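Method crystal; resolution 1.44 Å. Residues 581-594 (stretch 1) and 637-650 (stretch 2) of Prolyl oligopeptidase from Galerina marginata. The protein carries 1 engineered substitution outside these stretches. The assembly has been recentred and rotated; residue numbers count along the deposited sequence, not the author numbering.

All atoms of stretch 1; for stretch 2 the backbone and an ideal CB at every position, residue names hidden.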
# COMPACT_ATOMS: atom_id res chain seq x y z
N GLY A 581 -9.03 5.87 -6.68
CA GLY A 581 -10.08 6.90 -6.65
C GLY A 581 -10.15 7.66 -7.95
O GLY A 581 -11.24 8.00 -8.45
N LEU A 582 -9.00 7.94 -8.54
CA LEU A 582 -8.93 8.46 -9.90
C LEU A 582 -9.63 7.51 -10.87
O LEU A 582 -10.40 7.93 -11.74
CB LEU A 582 -7.46 8.62 -10.33
CG LEU A 582 -7.23 8.87 -11.81
CD1 LEU A 582 -7.84 10.18 -12.33
CD2 LEU A 582 -5.71 8.89 -12.12
N LEU A 583 -9.35 6.23 -10.72
CA LEU A 583 -10.00 5.21 -11.54
C LEU A 583 -11.51 5.33 -11.45
O LEU A 583 -12.21 5.31 -12.47
CB LEU A 583 -9.50 3.84 -11.12
CG LEU A 583 -10.14 2.66 -11.83
CD1 LEU A 583 -9.74 2.62 -13.29
CD2 LEU A 583 -9.75 1.37 -11.13
N VAL A 584 -12.04 5.41 -10.23
CA VAL A 584 -13.48 5.53 -10.03
C VAL A 584 -14.05 6.81 -10.64
O VAL A 584 -15.06 6.78 -11.35
CB VAL A 584 -13.84 5.37 -8.56
CG1 VAL A 584 -15.27 5.74 -8.27
CG2 VAL A 584 -13.58 3.97 -8.14
N MET A 585 -13.41 7.94 -10.37
CA MET A 585 -13.92 9.24 -10.83
C MET A 585 -13.88 9.33 -12.34
O MET A 585 -14.85 9.75 -12.96
CB MET A 585 -13.14 10.38 -10.16
CG MET A 585 -13.50 10.49 -8.68
SD MET A 585 -12.83 11.90 -7.78
CE MET A 585 -11.27 11.24 -7.21
N GLY A 586 -12.78 8.90 -12.96
CA GLY A 586 -12.75 8.87 -14.41
C GLY A 586 -13.70 7.87 -15.04
O GLY A 586 -14.26 8.11 -16.11
N SER A 587 -13.91 6.73 -14.38
CA SER A 587 -14.81 5.74 -14.92
C SER A 587 -16.23 6.25 -14.96
O SER A 587 -16.95 5.96 -15.91
CB SER A 587 -14.72 4.44 -14.12
OG SER A 587 -13.48 3.75 -14.36
N ILE A 588 -16.68 6.98 -13.93
CA ILE A 588 -18.07 7.44 -13.95
C ILE A 588 -18.27 8.53 -14.99
O ILE A 588 -19.34 8.61 -15.58
CB ILE A 588 -18.65 7.83 -12.58
CG1 ILE A 588 -18.02 9.08 -12.00
CG2 ILE A 588 -18.57 6.67 -11.58
CD1 ILE A 588 -18.67 9.50 -10.68
N VAL A 589 -17.24 9.33 -15.26
CA VAL A 589 -17.30 10.33 -16.32
C VAL A 589 -17.37 9.65 -17.68
O VAL A 589 -18.14 10.08 -18.58
CB VAL A 589 -16.10 11.28 -16.21
CG1 VAL A 589 -15.96 12.13 -17.46
CG2 VAL A 589 -16.17 12.13 -14.88
N ARG A 590 -16.59 8.60 -17.87
CA ARG A 590 -16.36 8.05 -19.22
C ARG A 590 -17.36 6.97 -19.62
O ARG A 590 -17.69 6.84 -20.81
CB ARG A 590 -14.95 7.48 -19.33
CG ARG A 590 -13.88 8.56 -19.25
CD ARG A 590 -12.44 8.05 -19.31
NE ARG A 590 -12.11 7.55 -20.63
CZ ARG A 590 -11.73 8.29 -21.67
NH1 ARG A 590 -11.57 9.60 -21.54
NH2 ARG A 590 -11.50 7.73 -22.85
N ALA A 591 -17.84 6.17 -18.70
CA ALA A 591 -18.63 5.01 -19.08
C ALA A 591 -20.01 5.44 -19.54
O ALA A 591 -20.52 6.48 -19.12
CB ALA A 591 -18.80 4.10 -17.87
N PRO A 592 -20.66 4.63 -20.37
CA PRO A 592 -22.04 4.92 -20.73
C PRO A 592 -22.92 5.10 -19.49
O PRO A 592 -22.75 4.45 -18.45
CB PRO A 592 -22.44 3.71 -21.57
CG PRO A 592 -21.19 3.17 -22.09
CD PRO A 592 -20.15 3.41 -21.00
N GLU A 593 -23.89 6.01 -19.60
CA GLU A 593 -24.87 6.19 -18.54
C GLU A 593 -25.46 4.84 -18.14
O GLU A 593 -25.79 4.01 -18.99
CB GLU A 593 -25.96 7.14 -19.06
CG GLU A 593 -26.92 7.52 -18.03
CD GLU A 593 -27.94 8.55 -18.58
OE1 GLU A 593 -27.59 9.73 -18.90
OE2 GLU A 593 -29.10 8.12 -18.75
N GLY A 594 -25.54 4.60 -16.84
CA GLY A 594 -26.10 3.39 -16.27
C GLY A 594 -25.14 2.22 -16.17
O GLY A 594 -25.55 1.13 -15.76
N UNK A 637 -5.38 15.85 -20.84
CA UNK A 637 -6.57 16.68 -20.72
C UNK A 637 -7.86 15.94 -20.99
O UNK A 637 -8.82 16.12 -20.22
CB UNK A 637 -6.47 17.87 -21.68
N UNK A 638 -7.97 15.08 -22.00
CA UNK A 638 -9.24 14.36 -22.21
C UNK A 638 -9.54 13.29 -21.18
O UNK A 638 -10.66 12.78 -21.18
CB UNK A 638 -9.24 13.71 -23.60
N UNK A 639 -8.58 12.91 -20.35
CA UNK A 639 -8.78 11.93 -19.30
C UNK A 639 -9.04 12.56 -17.93
O UNK A 639 -9.55 11.87 -17.04
CB UNK A 639 -7.56 11.01 -19.22
N UNK A 640 -8.65 13.80 -17.71
CA UNK A 640 -8.68 14.38 -16.36
C UNK A 640 -10.11 14.49 -15.86
O UNK A 640 -10.89 15.23 -16.49
CB UNK A 640 -8.01 15.76 -16.35
N UNK A 641 -10.51 13.84 -14.78
CA UNK A 641 -11.94 13.83 -14.43
C UNK A 641 -12.50 15.21 -14.16
O UNK A 641 -13.62 15.50 -14.59
CB UNK A 641 -12.17 12.95 -13.20
N UNK A 642 -11.75 16.09 -13.50
CA UNK A 642 -12.24 17.43 -13.18
C UNK A 642 -12.53 18.22 -14.44
O UNK A 642 -13.31 19.17 -14.38
CB UNK A 642 -11.23 18.18 -12.31
N UNK A 643 -11.93 17.87 -15.57
CA UNK A 643 -12.07 18.62 -16.81
C UNK A 643 -12.98 17.99 -17.84
O UNK A 643 -13.08 18.53 -18.94
CB UNK A 643 -10.69 18.82 -17.44
N UNK A 644 -13.66 16.89 -17.51
CA UNK A 644 -14.47 16.17 -18.48
C UNK A 644 -15.89 15.90 -18.01
O UNK A 644 -16.58 15.06 -18.59
CB UNK A 644 -13.79 14.84 -18.83
N UNK A 645 -16.36 16.59 -16.97
CA UNK A 645 -17.74 16.43 -16.51
C UNK A 645 -18.67 17.10 -17.51
O UNK A 645 -18.36 18.17 -18.03
CB UNK A 645 -17.93 17.02 -15.11
N UNK A 646 -19.76 16.42 -17.86
CA UNK A 646 -20.76 16.91 -18.80
C UNK A 646 -22.02 17.29 -18.05
O UNK A 646 -22.19 17.02 -16.87
CB UNK A 646 -21.07 15.86 -19.87
N UNK A 647 -22.94 17.93 -18.78
CA UNK A 647 -24.22 18.33 -18.22
C UNK A 647 -25.35 17.41 -18.60
O UNK A 647 -26.50 17.69 -18.24
CB UNK A 647 -24.56 19.76 -18.66
N UNK A 648 -25.10 16.41 -19.45
CA UNK A 648 -26.16 15.62 -20.08
C UNK A 648 -26.15 14.14 -19.71
O UNK A 648 -26.86 13.37 -20.37
CB UNK A 648 -26.05 15.75 -21.60
N UNK A 649 -25.32 13.71 -18.75
CA UNK A 649 -25.25 12.30 -18.37
C UNK A 649 -25.66 12.15 -16.91
O UNK A 649 -25.10 12.82 -16.04
CB UNK A 649 -23.84 11.74 -18.60
N UNK A 650 -26.58 11.22 -16.64
CA UNK A 650 -26.94 10.89 -15.27
C UNK A 650 -25.75 10.19 -14.61
O UNK A 650 -25.20 9.23 -15.17
CB UNK A 650 -28.19 10.01 -15.23

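Position 637 has helical backbone angles (-55/-43) and nothing of stretch 1 within 5.5 Å of its ideal CB, so the contact sets no preference; it is Y637. At 638 the CB points sideways, 5.2 Å from R590 NH1. A phi of -71° admits proline among many residues, and the carbonyl matters more than the side chain, because the oxygen of 638 lies at the edge of the R590 guanidinium, near its plane. The residue is P638. P638 O and R590 NH1 are 3.3 Å apart at a poor angle for a direct hydrogen bond; water 1 joins them instead, accepting from R590 NH1 (3.0 Å) and donating to P638 O (2.7 Å).

Position 639 also directs its CB sideways, 4.8 Å from R590 NH1. A medium apolar chain could lie against the guanidinium, and a polar or acidic one would also be plausible. The residue is L639, whose CD1 sits over one face of that group, 3.8 Å from R590 NH1. Position 640 points away, leaving the choice open; it is S640.

Position 641 points toward the helix at its closest CA approach, 5.0 Å from the CA of G586. Its ideal CB is 4.1 Å from both M585 C and G586 N, so a compact apolar residue suits: alanine, valine or, with phi at -61°, proline. P641 is found. Its CG reaches L582 CD1 at 3.6 Å and G586 N at 3.7 Å, while its CB meets M585 CB at 4.1 Å. G586 has no side chain, and an ideal CB there would be 3.8 Å from P641 CG.

Position 642 points away and 643 is out of reach, so stretch 1 selects neither. 642 is V642; 643 is H643, whose ND1 shares a 2.7 Å hydrogen bond with S640 OG, either of which could be the donor.

At 644 the CB points toward V589, with the ideal CB 3.7 Å from V589 CG1. Small or slender residues would suit, apolar or polar if the polar end turned elsewhere. N644 does the latter: its CB packs 3.9 Å from V589 CG1, while its ND2 donates to Y637 O and S640 O, both at 2.8 Å. Position 645 lies sideways, its ideal CB 5.2 Å from V589 CG2, favouring a modest aliphatic group; V645 CG2 comes to 4.4 Å from V589 CG2.

Positions 646, 647 and 648 have no stretch 1 atom within 5.5 Å of their ideal CBs. They are R646, T647 and D648; R646 NE and D648 OD1 form a 2.8 Å salt bridge.

Position 649 has its ideal CB 4.3 Å from E593 OE1, and the carbonyls of V589 and A591 lie farther along. A long donor, lysine or perhaps arginine, is indicated. K649 extends its NZ to V589 O and A591 O, donating a 2.8 Å hydrogen bond to each where the helix ends.

At 650 the ideal CB is 3.7 Å from E593 CD, but the backbone supplies the polar link, so many residues would fit. The residue is V650, and V650 N donates to E593 OE1 at 2.9 Å and 171°.

Stretch 2 637-650: YPLSPVHNVRTDKV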
# COMPACT_ATOMS: atom_id res chain seq x y z
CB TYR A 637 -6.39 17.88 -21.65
CG TYR A 637 -7.43 18.96 -21.58
CD1 TYR A 637 -7.92 19.43 -20.38
CD2 TYR A 637 -7.88 19.58 -22.75
CE1 TYR A 637 -8.84 20.48 -20.32
CE2 TYR A 637 -8.81 20.63 -22.69
CZ TYR A 637 -9.27 21.05 -21.47
OH TYR A 637 -10.18 22.09 -21.39
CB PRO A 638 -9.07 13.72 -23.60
CG PRO A 638 -7.80 14.28 -24.15
CD PRO A 638 -7.00 14.86 -23.08
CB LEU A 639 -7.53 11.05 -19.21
CG LEU A 639 -7.64 9.75 -18.46
CD1 LEU A 639 -8.68 8.88 -19.17
CD2 LEU A 639 -6.26 9.10 -18.49
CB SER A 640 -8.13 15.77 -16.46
OG SER A 640 -8.13 16.37 -15.19
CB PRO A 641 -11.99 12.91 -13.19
CG PRO A 641 -10.81 11.98 -13.41
CD PRO A 641 -9.75 12.82 -14.05
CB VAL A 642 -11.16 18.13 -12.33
CG1 VAL A 642 -11.31 19.64 -12.32
CG2 VAL A 642 -11.17 17.59 -10.88
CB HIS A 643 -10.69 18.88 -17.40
CG HIS A 643 -9.81 19.60 -16.45
ND1 HIS A 643 -8.89 18.97 -15.64
CD2 HIS A 643 -9.81 20.90 -16.08
CE1 HIS A 643 -8.35 19.85 -14.83
NE2 HIS A 643 -8.88 21.04 -15.08
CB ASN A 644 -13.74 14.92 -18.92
CG ASN A 644 -12.59 15.27 -19.82
OD1 ASN A 644 -12.78 15.53 -21.03
ND2 ASN A 644 -11.40 15.39 -19.26
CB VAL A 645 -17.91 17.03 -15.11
CG1 VAL A 645 -19.34 16.91 -14.68
CG2 VAL A 645 -16.97 16.37 -14.13
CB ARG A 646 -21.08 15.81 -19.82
CG ARG A 646 -19.94 15.36 -20.67
CD ARG A 646 -20.37 14.23 -21.63
NE ARG A 646 -21.38 14.66 -22.62
CZ ARG A 646 -21.10 15.10 -23.85
NH1 ARG A 646 -19.86 15.16 -24.28
NH2 ARG A 646 -22.10 15.44 -24.67
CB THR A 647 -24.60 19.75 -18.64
OG1 THR A 647 -24.70 19.86 -20.07
CG2 THR A 647 -23.65 20.78 -18.11
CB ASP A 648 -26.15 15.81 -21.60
CG ASP A 648 -24.91 15.29 -22.26
OD1 ASP A 648 -23.93 14.87 -21.55
OD2 ASP A 648 -24.84 15.39 -23.53
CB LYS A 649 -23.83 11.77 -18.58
CG LYS A 649 -23.64 10.32 -18.32
CD LYS A 649 -22.17 9.84 -18.48
CE LYS A 649 -21.73 9.79 -19.90
NZ LYS A 649 -20.40 9.17 -19.99
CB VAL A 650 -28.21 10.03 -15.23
CG1 VAL A 650 -28.47 9.52 -13.83
CG2 VAL A 650 -29.44 10.83 -15.71
O HOH W 1 -12.53 11.62 -19.57
O HOH W 2 -28.85 10.96 -20.69
O HOH W 3 -25.03 6.48 -14.65
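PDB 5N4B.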